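Local structure of leucyl aminopeptidase (Trypanosoma brucei brucei, 5NTD) at residues G[427-438]-G[508-517]; G[123-132]-G[153-162]. The protein probably removes amino-terminal residues, leucine among them, from peptides, as an M17-family aminopeptidase with a two-metal active site that holds manganese and bestatin here. All coordinates share one frame; numbering follows the deposited sequence.

Contact 1 of 2, residues G[427-438]-G[508-517]; sequences AMLRAGRESGET and GFGPALLTEY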
ATOM      1  N   ALA G 427     -12.777 -28.740  29.443  1.00 27.11           N
ATOM      2  CA  ALA G 427     -11.624 -29.242  30.209  1.00 26.76           C
ATOM      3  C   ALA G 427     -10.355 -28.450  29.927  1.00 26.69           C
ATOM      4  O   ALA G 427      -9.614 -28.111  30.837  1.00 27.81           O
ATOM      5  CB  ALA G 427     -11.390 -30.730  29.909  1.00 26.72           C
ATOM      6  N   MET G 428     -10.095 -28.174  28.656  1.00 26.16           N
ATOM      7  CA  MET G 428      -8.916 -27.337  28.293  1.00 25.43           C
ATOM      8  C   MET G 428      -9.042 -25.904  28.799  1.00 24.05           C
ATOM      9  O   MET G 428      -8.102 -25.332  29.326  1.00 24.90           O
ATOM     10  CB  MET G 428      -8.675 -27.357  26.808  1.00 26.01           C
ATOM     11  CG  MET G 428      -7.359 -26.716  26.393  1.00 26.03           C
ATOM     12  SD  MET G 428      -5.898 -27.480  27.119  1.00 26.95           S
ATOM     13  CE  MET G 428      -5.776 -28.981  26.175  1.00 26.78           C
ATOM     14  N   LEU G 429     -10.240 -25.372  28.725  1.00 24.16           N
ATOM     15  CA  LEU G 429     -10.508 -24.045  29.343  1.00 25.47           C
ATOM     16  C   LEU G 429     -10.234 -23.984  30.865  1.00 25.90           C
ATOM     17  O   LEU G 429      -9.656 -23.036  31.382  1.00 23.94           O
ATOM     18  CB  LEU G 429     -11.930 -23.564  29.088  1.00 25.12           C
ATOM     19  CG  LEU G 429     -12.223 -23.177  27.644  1.00 25.75           C
ATOM     20  CD1 LEU G 429     -13.724 -22.998  27.451  1.00 25.00           C
ATOM     21  CD2 LEU G 429     -11.477 -21.918  27.236  1.00 26.77           C
ATOM     22  N   ARG G 430     -10.723 -25.021  31.556  1.00 28.15           N
ATOM     23  CA  ARG G 430     -10.492 -25.196  33.019  1.00 28.00           C
ATOM     24  C   ARG G 430      -8.974 -25.263  33.274  1.00 27.44           C
ATOM     25  O   ARG G 430      -8.454 -24.566  34.143  1.00 26.71           O
ATOM     26  CB  ARG G 430     -11.217 -26.419  33.631  1.00 27.30           C
ATOM     27  N   ALA G 431      -8.278 -26.051  32.469  1.00 25.93           N
ATOM     28  CA  ALA G 431      -6.823 -26.163  32.606  1.00 27.14           C
ATOM     29  C   ALA G 431      -6.090 -24.824  32.388  1.00 27.60           C
ATOM     30  O   ALA G 431      -5.119 -24.495  33.062  1.00 28.00           O
ATOM     31  CB  ALA G 431      -6.280 -27.198  31.635  1.00 27.97           C
ATOM     32  N   GLY G 432      -6.599 -24.046  31.452  1.00 27.93           N
ATOM     33  CA  GLY G 432      -6.087 -22.694  31.241  1.00 28.35           C
ATOM     34  C   GLY G 432      -6.262 -21.763  32.444  1.00 29.57           C
ATOM     35  O   GLY G 432      -5.337 -21.002  32.785  1.00 29.33           O
ATOM     36  N   ARG G 433      -7.443 -21.795  33.044  1.00 28.78           N
ATOM     37  CA  ARG G 433      -7.742 -20.962  34.206  1.00 30.24           C
ATOM     38  C   ARG G 433      -6.933 -21.361  35.438  1.00 31.58           C
ATOM     39  O   ARG G 433      -6.522 -20.527  36.223  1.00 31.49           O
ATOM     40  CB  ARG G 433      -9.225 -20.964  34.514  1.00 33.19           C
ATOM     41  CG  ARG G 433     -10.054 -20.077  33.592  1.00 35.82           C
ATOM     42  CD  ARG G 433     -11.533 -20.004  33.987  1.00 38.96           C
ATOM     43  NE  ARG G 433     -12.337 -20.903  33.145  1.00 46.09           N
ATOM     44  CZ  ARG G 433     -12.858 -22.088  33.481  1.00 50.79           C
ATOM     45  NH1 ARG G 433     -12.735 -22.598  34.712  1.00 59.27           N
ATOM     46  NH2 ARG G 433     -13.512 -22.757  32.548  1.00 48.35           N
ATOM     47  N   GLU G 434      -6.743 -22.657  35.600  1.00 32.47           N
ATOM     48  CA  GLU G 434      -5.967 -23.197  36.732  0.50 33.83           C
ATOM     49  C   GLU G 434      -4.470 -22.946  36.565  1.00 33.09           C
ATOM     50  O   GLU G 434      -3.799 -22.522  37.491  1.00 31.08           O
ATOM     51  CB  GLU G 434      -6.186 -24.699  36.907  0.50 35.61           C
ATOM     52  CG  GLU G 434      -7.524 -25.057  37.532  0.50 37.15           C
ATOM     53  CD  GLU G 434      -7.617 -24.638  39.000  0.50 37.99           C
ATOM     54  OE1 GLU G 434      -6.657 -24.914  39.774  0.50 37.42           O
ATOM     55  OE2 GLU G 434      -8.668 -24.081  39.367  0.50 37.25           O
ATOM     56  N   SER G 435      -3.961 -23.224  35.364  1.00 31.45           N
ATOM     57  CA  SER G 435      -2.522 -23.053  35.067  1.00 28.67           C
ATOM     58  C   SER G 435      -2.095 -21.608  34.912  1.00 27.29           C
ATOM     59  O   SER G 435      -0.920 -21.287  35.003  1.00 27.06           O
ATOM     60  CB  SER G 435      -2.143 -23.789  33.800  1.00 29.70           C
ATOM     61  OG  SER G 435      -2.746 -23.180  32.645  1.00 28.56           O
ATOM     62  N   GLY G 436      -3.045 -20.746  34.616  1.00 25.80           N
ATOM     63  CA  GLY G 436      -2.739 -19.344  34.235  1.00 24.60           C
ATOM     64  C   GLY G 436      -2.520 -19.131  32.731  1.00 23.78           C
ATOM     65  O   GLY G 436      -2.504 -18.005  32.248  1.00 23.20           O
ATOM     66  N   GLU G 437      -2.317 -20.229  32.007  1.00 23.47           N
ATOM     67  CA  GLU G 437      -2.052 -20.209  30.543  1.00 22.69           C
ATOM     68  C   GLU G 437      -3.384 -20.262  29.816  1.00 22.63           C
ATOM     69  O   GLU G 437      -3.836 -21.294  29.312  1.00 23.35           O
ATOM     70  CB  GLU G 437      -1.067 -21.294  30.162  1.00 22.90           C
ATOM     71  CG  GLU G 437       0.287 -20.995  30.812  1.00 23.22           C
ATOM     72  CD  GLU G 437       1.406 -21.959  30.508  1.00 22.95           C
ATOM     73  OE1 GLU G 437       1.174 -22.941  29.797  1.00 23.41           O
ATOM     74  OE2 GLU G 437       2.541 -21.704  30.998  1.00 24.16           O
ATOM     75  N   THR G 438      -4.054 -19.121  29.866  1.00 22.47           N
ATOM     76  CA  THR G 438      -5.495 -19.026  29.580  1.00 22.83           C
ATOM     77  C   THR G 438      -5.827 -19.207  28.094  1.00 23.02           C
ATOM     78  O   THR G 438      -5.033 -18.895  27.249  1.00 23.71           O
ATOM     79  CB  THR G 438      -6.088 -17.688  30.032  1.00 22.86           C
ATOM     80  OG1 THR G 438      -5.233 -16.636  29.604  1.00 22.91           O
ATOM     81  CG2 THR G 438      -6.203 -17.638  31.534  1.00 22.79           C
ATOM     82  N   GLY G 508       7.023 -18.888  27.237  1.00 25.22           N
ATOM     83  CA  GLY G 508       6.961 -20.297  27.606  1.00 25.73           C
ATOM     84  C   GLY G 508       5.533 -20.784  27.823  1.00 27.63           C
ATOM     85  O   GLY G 508       5.289 -21.740  28.563  1.00 28.04           O
ATOM     86  N   PHE G 509       4.583 -20.142  27.170  1.00 26.95           N
ATOM     87  CA  PHE G 509       3.161 -20.548  27.225  1.00 26.97           C
ATOM     88  C   PHE G 509       2.963 -21.883  26.534  1.00 27.29           C
ATOM     89  O   PHE G 509       3.451 -22.105  25.433  1.00 28.20           O
ATOM     90  CB  PHE G 509       2.298 -19.479  26.539  1.00 26.94           C
ATOM     91  CG  PHE G 509       0.814 -19.740  26.548  1.00 26.81           C
ATOM     92  CD1 PHE G 509       0.239 -20.667  25.678  1.00 26.81           C
ATOM     93  CD2 PHE G 509      -0.020 -18.969  27.330  1.00 26.61           C
ATOM     94  CE1 PHE G 509      -1.133 -20.850  25.641  1.00 26.10           C
ATOM     95  CE2 PHE G 509      -1.386 -19.153  27.305  1.00 26.13           C
ATOM     96  CZ  PHE G 509      -1.943 -20.086  26.463  1.00 26.16           C
ATOM     97  N   GLY G 510       2.208 -22.745  27.180  1.00 27.40           N
ATOM     98  CA  GLY G 510       1.746 -24.004  26.580  1.00 27.26           C
ATOM     99  C   GLY G 510       2.004 -25.242  27.420  1.00 26.55           C
ATOM    100  O   GLY G 510       1.083 -26.045  27.654  1.00 29.03           O
ATOM    101  N   PRO G 511       3.244 -25.445  27.860  1.00 24.80           N
ATOM    102  CA  PRO G 511       3.548 -26.669  28.611  1.00 24.44           C
ATOM    103  C   PRO G 511       2.775 -26.853  29.909  1.00 24.04           C
ATOM    104  O   PRO G 511       2.222 -27.908  30.149  1.00 24.66           O
ATOM    105  CB  PRO G 511       5.037 -26.542  28.889  1.00 24.29           C
ATOM    106  CG  PRO G 511       5.536 -25.748  27.734  1.00 24.24           C
ATOM    107  CD  PRO G 511       4.462 -24.743  27.467  1.00 24.30           C
ATOM    108  N   ALA G 512       2.696 -25.815  30.713  1.00 24.89           N
ATOM    109  CA  ALA G 512       1.952 -25.875  31.981  1.00 25.03           C
ATOM    110  C   ALA G 512       0.459 -26.115  31.743  1.00 25.91           C
ATOM    111  O   ALA G 512      -0.206 -26.816  32.497  1.00 25.34           O
ATOM    112  CB  ALA G 512       2.147 -24.617  32.799  1.00 25.81           C
ATOM    113  N   LEU G 513      -0.068 -25.498  30.697  1.00 26.37           N
ATOM    114  CA  LEU G 513      -1.466 -25.736  30.255  1.00 27.14           C
ATOM    115  C   LEU G 513      -1.697 -27.244  30.058  1.00 26.90           C
ATOM    116  O   LEU G 513      -2.641 -27.810  30.589  1.00 28.14           O
ATOM    117  CB  LEU G 513      -1.771 -25.009  28.946  1.00 27.12           C
ATOM    118  CG  LEU G 513      -3.129 -25.257  28.276  1.00 28.04           C
ATOM    119  CD1 LEU G 513      -4.259 -24.827  29.183  1.00 28.83           C
ATOM    120  CD2 LEU G 513      -3.172 -24.487  26.973  1.00 27.57           C
ATOM    121  N   LEU G 514      -0.814 -27.860  29.295  1.00 26.04           N
ATOM    122  CA  LEU G 514      -0.897 -29.292  29.038  1.00 26.49           C
ATOM    123  C   LEU G 514      -0.764 -30.124  30.346  1.00 26.78           C
ATOM    124  O   LEU G 514      -1.499 -31.073  30.561  1.00 27.77           O
ATOM    125  CB  LEU G 514       0.178 -29.743  28.067  1.00 26.63           C
ATOM    126  CG  LEU G 514       0.038 -29.278  26.626  1.00 27.31           C
ATOM    127  CD1 LEU G 514       1.246 -29.695  25.805  1.00 27.40           C
ATOM    128  CD2 LEU G 514      -1.236 -29.849  26.003  1.00 27.44           C
ATOM    129  N   THR G 515       0.192 -29.747  31.176  1.00 26.16           N
ATOM    130  CA  THR G 515       0.427 -30.454  32.405  1.00 26.71           C
ATOM    131  C   THR G 515      -0.856 -30.470  33.237  1.00 28.12           C
ATOM    132  O   THR G 515      -1.271 -31.508  33.730  1.00 27.06           O
ATOM    133  CB  THR G 515       1.576 -29.843  33.198  1.00 26.39           C
ATOM    134  OG1 THR G 515       2.777 -29.956  32.417  1.00 25.16           O
ATOM    135  CG2 THR G 515       1.784 -30.602  34.520  1.00 26.98           C
ATOM    136  N   GLU G 516      -1.490 -29.310  33.332  1.00 29.14           N
ATOM    137  CA  GLU G 516      -2.706 -29.155  34.115  1.00 29.57           C
ATOM    138  C   GLU G 516      -3.843 -29.923  33.464  1.00 31.49           C
ATOM    139  O   GLU G 516      -4.639 -30.594  34.146  1.00 33.76           O
ATOM    140  CB  GLU G 516      -3.036 -27.696  34.297  1.00 30.20           C
ATOM    141  CG  GLU G 516      -4.333 -27.423  35.045  1.00 32.84           C
ATOM    142  CD  GLU G 516      -4.344 -27.961  36.482  1.00 34.57           C
ATOM    143  OE1 GLU G 516      -3.259 -28.101  37.092  1.00 32.80           O
ATOM    144  OE2 GLU G 516      -5.454 -28.268  36.985  1.00 39.40           O
ATOM    145  N   TYR G 517      -3.911 -29.869  32.141  1.00 31.19           N
ATOM    146  CA  TYR G 517      -4.929 -30.637  31.392  1.00 29.51           C
ATOM    147  C   TYR G 517      -4.777 -32.163  31.677  1.00 29.11           C
ATOM    148  O   TYR G 517      -5.753 -32.863  31.996  1.00 27.75           O
ATOM    149  CB  TYR G 517      -4.872 -30.333  29.872  1.00 28.25           C
ATOM    150  CG  TYR G 517      -5.786 -31.199  29.003  1.00 26.59           C
ATOM    151  CD1 TYR G 517      -7.135 -30.960  28.931  1.00 26.76           C
ATOM    152  CD2 TYR G 517      -5.286 -32.291  28.327  1.00 26.58           C
ATOM    153  CE1 TYR G 517      -7.979 -31.795  28.191  1.00 26.96           C
ATOM    154  CE2 TYR G 517      -6.108 -33.133  27.585  1.00 26.29           C
ATOM    155  CZ  TYR G 517      -7.445 -32.891  27.525  1.00 26.48           C
ATOM    156  OH  TYR G 517      -8.262 -33.720  26.789  1.00 27.03           O
TER
HETATM  157  O   HOH W   1       4.464 -23.136  30.873  1.00 28.77           O
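The N-terminal turn of helix 511-519 is gripped by the carboxylate of E437, which follows the end of helix 422-435. E437 OE1 takes two backbone N-H groups, G510 N at 2.8 Å and L513 N at 3.0 Å. They reach it from opposite faces of the carboxylate, each well out of its plane, so the oxygen, probably carrying negative charge, lies between them and would be favoured by the helix dipole. G510 occupies the N-cap position. The E437 side chain runs antiparallel to that of F509, its carboxylate plane 20° from the ring; CB makes a CH-pi contact over one ring face, 4.0 Å from the F509 centroid, while T438 O meets F509 CZ at the edge, in plane, at 3.4 Å. S435 closes helix 422-435 two residues before E437: its OG donates to A431 O (2.7 Å) and accepts from E437 N (3.0 Å), an ST turn that holds the chain as G436 leaves the helix with positive phi.

Further along, the helices run at 119° to each other. L513 is a knob in the hole formed by M428, A431, G432 and S435, with CD1 tight against G432 CA at 3.5 Å. M428 starts with CG opposite its backbone N (chi1 -170°), then bends twice, laying CE over the Y517 face, offset toward the rim, in a CH-pi contact 3.8 Å from the ring centroid; SD adds an oblique Met-aromatic contact. M428 and Y517 also touch I397 of strand 395-400. Helices packed on this side of the mixed sheet fit the alpha/beta catalytic domain of M17 aminopeptidases.

Contact 2 of 2, residues G[123-132]-G[153-162]; sequences VTALVTAALD and IAAAVARCGK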
ATOM      1  N   VAL G 123       1.676 -11.250  38.709  1.00 26.80           N
ATOM      2  CA  VAL G 123       2.771 -11.810  39.516  1.00 27.28           C
ATOM      3  C   VAL G 123       4.075 -11.765  38.709  1.00 26.90           C
ATOM      4  O   VAL G 123       5.093 -11.284  39.178  1.00 26.41           O
ATOM      5  CB  VAL G 123       2.495 -13.271  39.992  1.00 27.22           C
ATOM      6  CG1 VAL G 123       3.712 -13.891  40.654  1.00 25.75           C
ATOM      7  CG2 VAL G 123       1.329 -13.285  40.973  1.00 27.81           C
ATOM      8  N   THR G 124       4.005 -12.270  37.491  1.00 26.70           N
ATOM      9  CA  THR G 124       5.163 -12.255  36.576  1.00 26.52           C
ATOM     10  C   THR G 124       5.726 -10.829  36.401  1.00 25.32           C
ATOM     11  O   THR G 124       6.906 -10.588  36.562  1.00 23.68           O
ATOM     12  CB  THR G 124       4.815 -12.844  35.200  1.00 26.14           C
ATOM     13  OG1 THR G 124       4.504 -14.231  35.368  1.00 25.36           O
ATOM     14  CG2 THR G 124       5.986 -12.710  34.236  1.00 25.28           C
ATOM     15  N   ALA G 125       4.843  -9.908  36.108  1.00 25.14           N
ATOM     16  CA  ALA G 125       5.258  -8.501  35.852  1.00 25.54           C
ATOM     17  C   ALA G 125       5.893  -7.856  37.101  1.00 25.41           C
ATOM     18  O   ALA G 125       6.901  -7.186  37.045  1.00 23.86           O
ATOM     19  CB  ALA G 125       4.077  -7.674  35.377  1.00 24.68           C
ATOM     20  N   LEU G 126       5.280  -8.098  38.256  1.00 26.53           N
ATOM     21  CA  LEU G 126       5.806  -7.576  39.541  1.00 25.84           C
ATOM     22  C   LEU G 126       7.213  -8.106  39.855  1.00 25.12           C
ATOM     23  O   LEU G 126       8.121  -7.359  40.214  1.00 24.19           O
ATOM     24  CB  LEU G 126       4.900  -7.924  40.685  1.00 26.81           C
ATOM     25  CG  LEU G 126       3.523  -7.287  40.602  1.00 26.89           C
ATOM     26  CD1 LEU G 126       2.640  -7.893  41.664  1.00 27.71           C
ATOM     27  CD2 LEU G 126       3.597  -5.773  40.784  1.00 27.93           C
ATOM     28  N   VAL G 127       7.391  -9.386  39.708  1.00 24.64           N
ATOM     29  CA  VAL G 127       8.678  -9.986  40.050  1.00 25.48           C
ATOM     30  C   VAL G 127       9.719  -9.499  39.025  1.00 27.08           C
ATOM     31  O   VAL G 127      10.890  -9.251  39.351  1.00 26.47           O
ATOM     32  CB  VAL G 127       8.617 -11.513  40.148  1.00 24.81           C
ATOM     33  CG1 VAL G 127       9.979 -12.092  40.505  1.00 25.31           C
ATOM     34  CG2 VAL G 127       7.632 -11.914  41.225  1.00 25.23           C
ATOM     35  N   THR G 128       9.299  -9.417  37.773  1.00 27.81           N
ATOM     36  CA  THR G 128      10.210  -8.935  36.683  1.00 26.81           C
ATOM     37  C   THR G 128      10.730  -7.533  37.049  1.00 26.34           C
ATOM     38  O   THR G 128      11.912  -7.282  37.013  1.00 26.24           O
ATOM     39  CB  THR G 128       9.508  -8.903  35.327  1.00 25.22           C
ATOM     40  OG1 THR G 128       9.245 -10.249  34.923  1.00 24.91           O
ATOM     41  CG2 THR G 128      10.369  -8.217  34.279  1.00 24.52           C
ATOM     42  N   ALA G 129       9.810  -6.672  37.420  1.00 27.01           N
ATOM     43  CA  ALA G 129      10.156  -5.322  37.821  1.00 28.73           C
ATOM     44  C   ALA G 129      11.110  -5.331  39.042  1.00 30.80           C
ATOM     45  O   ALA G 129      12.110  -4.618  39.088  1.00 32.11           O
ATOM     46  CB  ALA G 129       8.902  -4.519  38.145  1.00 28.84           C
ATOM     47  N   ALA G 130      10.760  -6.121  40.048  1.00 32.19           N
ATOM     48  CA  ALA G 130      11.548  -6.192  41.298  1.00 33.00           C
ATOM     49  C   ALA G 130      12.963  -6.669  41.033  1.00 33.34           C
ATOM     50  O   ALA G 130      13.913  -6.167  41.607  1.00 36.52           O
ATOM     51  CB  ALA G 130      10.884  -7.098  42.314  1.00 34.58           C
ATOM     52  N   LEU G 131      13.110  -7.642  40.156  1.00 33.05           N
ATOM     53  CA  LEU G 131      14.440  -8.185  39.841  1.00 32.27           C
ATOM     54  C   LEU G 131      15.349  -7.195  39.094  1.00 36.52           C
ATOM     55  O   LEU G 131      16.549  -7.404  38.972  1.00 35.34           O
ATOM     56  CB  LEU G 131      14.314  -9.469  39.047  1.00 32.29           C
ATOM     57  CG  LEU G 131      13.728 -10.622  39.850  1.00 31.51           C
ATOM     58  CD1 LEU G 131      13.458 -11.800  38.957  1.00 31.42           C
ATOM     59  CD2 LEU G 131      14.698 -11.027  40.957  1.00 32.54           C
ATOM     60  N   ASP G 132      14.764  -6.128  38.573  1.00 40.15           N
ATOM     61  CA  ASP G 132      15.549  -5.043  37.979  1.00 44.00           C
ATOM     62  C   ASP G 132      16.378  -4.306  39.038  1.00 45.92           C
ATOM     63  O   ASP G 132      17.274  -3.567  38.693  1.00 47.70           O
ATOM     64  CB  ASP G 132      14.653  -4.053  37.250  1.00 50.06           C
ATOM     65  CG  ASP G 132      15.136  -3.738  35.846  1.00 56.04           C
ATOM     66  OD1 ASP G 132      15.683  -4.632  35.157  1.00 60.14           O
ATOM     67  OD2 ASP G 132      14.945  -2.585  35.418  1.00 62.62           O
ATOM     68  N   ILE G 153       1.564 -19.898  39.984  1.00 33.31           N
ATOM     69  CA  ILE G 153       2.673 -19.060  40.507  1.00 33.17           C
ATOM     70  C   ILE G 153       4.006 -19.607  40.055  1.00 31.95           C
ATOM     71  O   ILE G 153       4.891 -18.858  39.671  1.00 33.75           O
ATOM     72  CB  ILE G 153       2.635 -18.842  42.020  1.00 34.89           C
ATOM     73  CG1 ILE G 153       1.867 -17.555  42.332  1.00 36.33           C
ATOM     74  CG2 ILE G 153       4.035 -18.580  42.556  1.00 36.58           C
ATOM     75  CD1 ILE G 153       0.432 -17.769  42.598  1.00 38.20           C
ATOM     76  N   ALA G 154       4.142 -20.915  40.069  1.00 30.00           N
ATOM     77  CA  ALA G 154       5.413 -21.529  39.637  1.00 29.21           C
ATOM     78  C   ALA G 154       5.766 -21.154  38.199  1.00 29.17           C
ATOM     79  O   ALA G 154       6.885 -20.791  37.891  1.00 30.16           O
ATOM     80  CB  ALA G 154       5.353 -23.025  39.781  1.00 29.21           C
ATOM     81  N   ALA G 155       4.793 -21.300  37.326  1.00 29.53           N
ATOM     82  CA  ALA G 155       4.975 -20.962  35.912  1.00 30.05           C
ATOM     83  C   ALA G 155       5.224 -19.436  35.739  1.00 28.54           C
ATOM     84  O   ALA G 155       6.028 -19.028  34.948  1.00 26.85           O
ATOM     85  CB  ALA G 155       3.770 -21.422  35.088  1.00 30.83           C
ATOM     86  N   ALA G 156       4.496 -18.651  36.518  1.00 28.69           N
ATOM     87  CA  ALA G 156       4.575 -17.196  36.461  1.00 27.83           C
ATOM     88  C   ALA G 156       5.955 -16.702  36.810  1.00 27.53           C
ATOM     89  O   ALA G 156       6.490 -15.806  36.163  1.00 28.11           O
ATOM     90  CB  ALA G 156       3.562 -16.560  37.378  1.00 27.62           C
ATOM     91  N   VAL G 157       6.537 -17.313  37.825  1.00 27.25           N
ATOM     92  CA  VAL G 157       7.897 -16.953  38.259  1.00 27.62           C
ATOM     93  C   VAL G 157       8.942 -17.517  37.314  1.00 27.87           C
ATOM     94  O   VAL G 157       9.933 -16.858  36.992  1.00 28.82           O
ATOM     95  CB  VAL G 157       8.179 -17.413  39.690  1.00 27.95           C
ATOM     96  CG1 VAL G 157       9.631 -17.174  40.064  1.00 27.94           C
ATOM     97  CG2 VAL G 157       7.267 -16.663  40.643  1.00 28.86           C
ATOM     98  N   ALA G 158       8.704 -18.726  36.837  1.00 27.16           N
ATOM     99  CA  ALA G 158       9.569 -19.324  35.805  1.00 27.37           C
ATOM    100  C   ALA G 158       9.729 -18.414  34.563  1.00 28.41           C
ATOM    101  O   ALA G 158      10.815 -18.291  33.991  1.00 30.99           O
ATOM    102  CB  ALA G 158       9.028 -20.675  35.360  1.00 27.87           C
ATOM    103  N   ARG G 159       8.659 -17.755  34.173  1.00 27.91           N
ATOM    104  CA  ARG G 159       8.665 -16.934  32.928  1.00 28.72           C
ATOM    105  C   ARG G 159       9.080 -15.489  33.156  1.00 29.23           C
ATOM    106  O   ARG G 159       9.192 -14.720  32.224  1.00 30.00           O
ATOM    107  CB  ARG G 159       7.312 -17.026  32.169  1.00 28.19           C
ATOM    108  CG  ARG G 159       6.171 -16.170  32.698  1.00 27.62           C
ATOM    109  CD  ARG G 159       4.922 -16.335  31.844  1.00 27.47           C
ATOM    110  NE  ARG G 159       3.914 -17.232  32.414  1.00 28.03           N
ATOM    111  CZ  ARG G 159       3.653 -18.483  32.000  1.00 27.71           C
ATOM    112  NH1 ARG G 159       4.356 -19.058  31.023  1.00 27.68           N
ATOM    113  NH2 ARG G 159       2.683 -19.180  32.562  1.00 26.68           N
ATOM    114  N   CYS G 160       9.326 -15.128  34.404  1.00 30.80           N
ATOM    115  CA  CYS G 160       9.592 -13.728  34.748  1.00 29.69           C
ATOM    116  C   CYS G 160      11.072 -13.410  34.635  1.00 30.08           C
ATOM    117  O   CYS G 160      11.917 -14.281  34.549  1.00 31.10           O
ATOM    118  CB  CYS G 160       9.076 -13.376  36.149  1.00 29.25           C
ATOM    119  SG  CYS G 160      10.285 -13.691  37.462  1.00 31.48           S
ATOM    120  N   GLY G 161      11.345 -12.129  34.668  1.00 30.79           N
ATOM    121  CA  GLY G 161      12.702 -11.629  34.731  1.00 32.10           C
ATOM    122  C   GLY G 161      13.474 -11.845  33.451  1.00 32.73           C
ATOM    123  O   GLY G 161      12.899 -12.062  32.389  1.00 31.26           O
ATOM    124  N   LYS G 162      14.784 -11.760  33.576  1.00 33.53           N
ATOM    125  CA  LYS G 162      15.679 -11.916  32.438  1.00 35.35           C
ATOM    126  C   LYS G 162      15.626 -13.334  31.940  1.00 32.84           C
ATOM    127  O   LYS G 162      15.521 -14.254  32.721  1.00 33.72           O
ATOM    128  CB  LYS G 162      17.093 -11.497  32.800  1.00 38.76           C
ATOM    129  CG  LYS G 162      17.180  -9.988  32.807  1.00 44.66           C
ATOM    130  CD  LYS G 162      18.352  -9.292  33.460  1.00 53.00           C
ATOM    131  CE  LYS G 162      18.544  -7.863  32.950  1.00 60.31           C
ATOM    132  NZ  LYS G 162      17.273  -7.086  32.884  1.00 66.92           N
TER
HETATM  133  O   HOH W   2       2.454 -15.547  34.228  1.00 31.24           O
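With chi1 of -65° and -68°, T124 and T128 both place OG1 beside the backbone N, and these hydroxyls, one turn apart, meet the second segment. T124 OG1 donates to A156 O at 2.7 Å, coming in from the side of the carbonyl (C=O...donor angle 105°). A water donates to T124 OG1 at 2.7 Å and accepts from R159 NE at 2.9 Å, at the guanidinium edge; R159 NH1 binds T507 O and NH2 binds E437, both in the catalytic domain. T128 OG1 does double duty: it donates to T124 O within its own helix and receives G161 N in a nearly straight bond, 2.8 Å from N to OG1. The chain beyond helix 150-158 is thereby pinned to helix 120-131. Between the two threonines C160 turns inward, its CB against T128 OG1 and its SG against V127 CG1 at 3.5 Å, with L131 CD1 touching the sulfur. At the far end D132 OD1 and K162 NZ form only a long salt bridge (3.7 Å). V123 reaches strand 99-107 and V157 strand 183-188, so the helices lie side by side on the sheet, as expected of the macro-like alpha/beta fold of the N-terminal domain.

How the contacts relate
Contact 2 belongs to the N-terminal domain and contact 1 to the catalytic domain. Their centres lie 18 Å apart, yet they meet directly. R159 NH2, from 153-162, forms a salt bridge of 3.0 Å with E437 OE2, the carboxylate oxygen other than the one on the helix N-terminus. R159 NH1 hydrogen-bonds T507 O, so one guanidinium ties E437 and the chain just ahead of 508-517 to the N-terminal domain. Beside it A155 CB packs against A512 CB at 4.3 Å. The junction stands off from the active site; the F509 side chain of contact 1 is about 13 Å from bound bestatin.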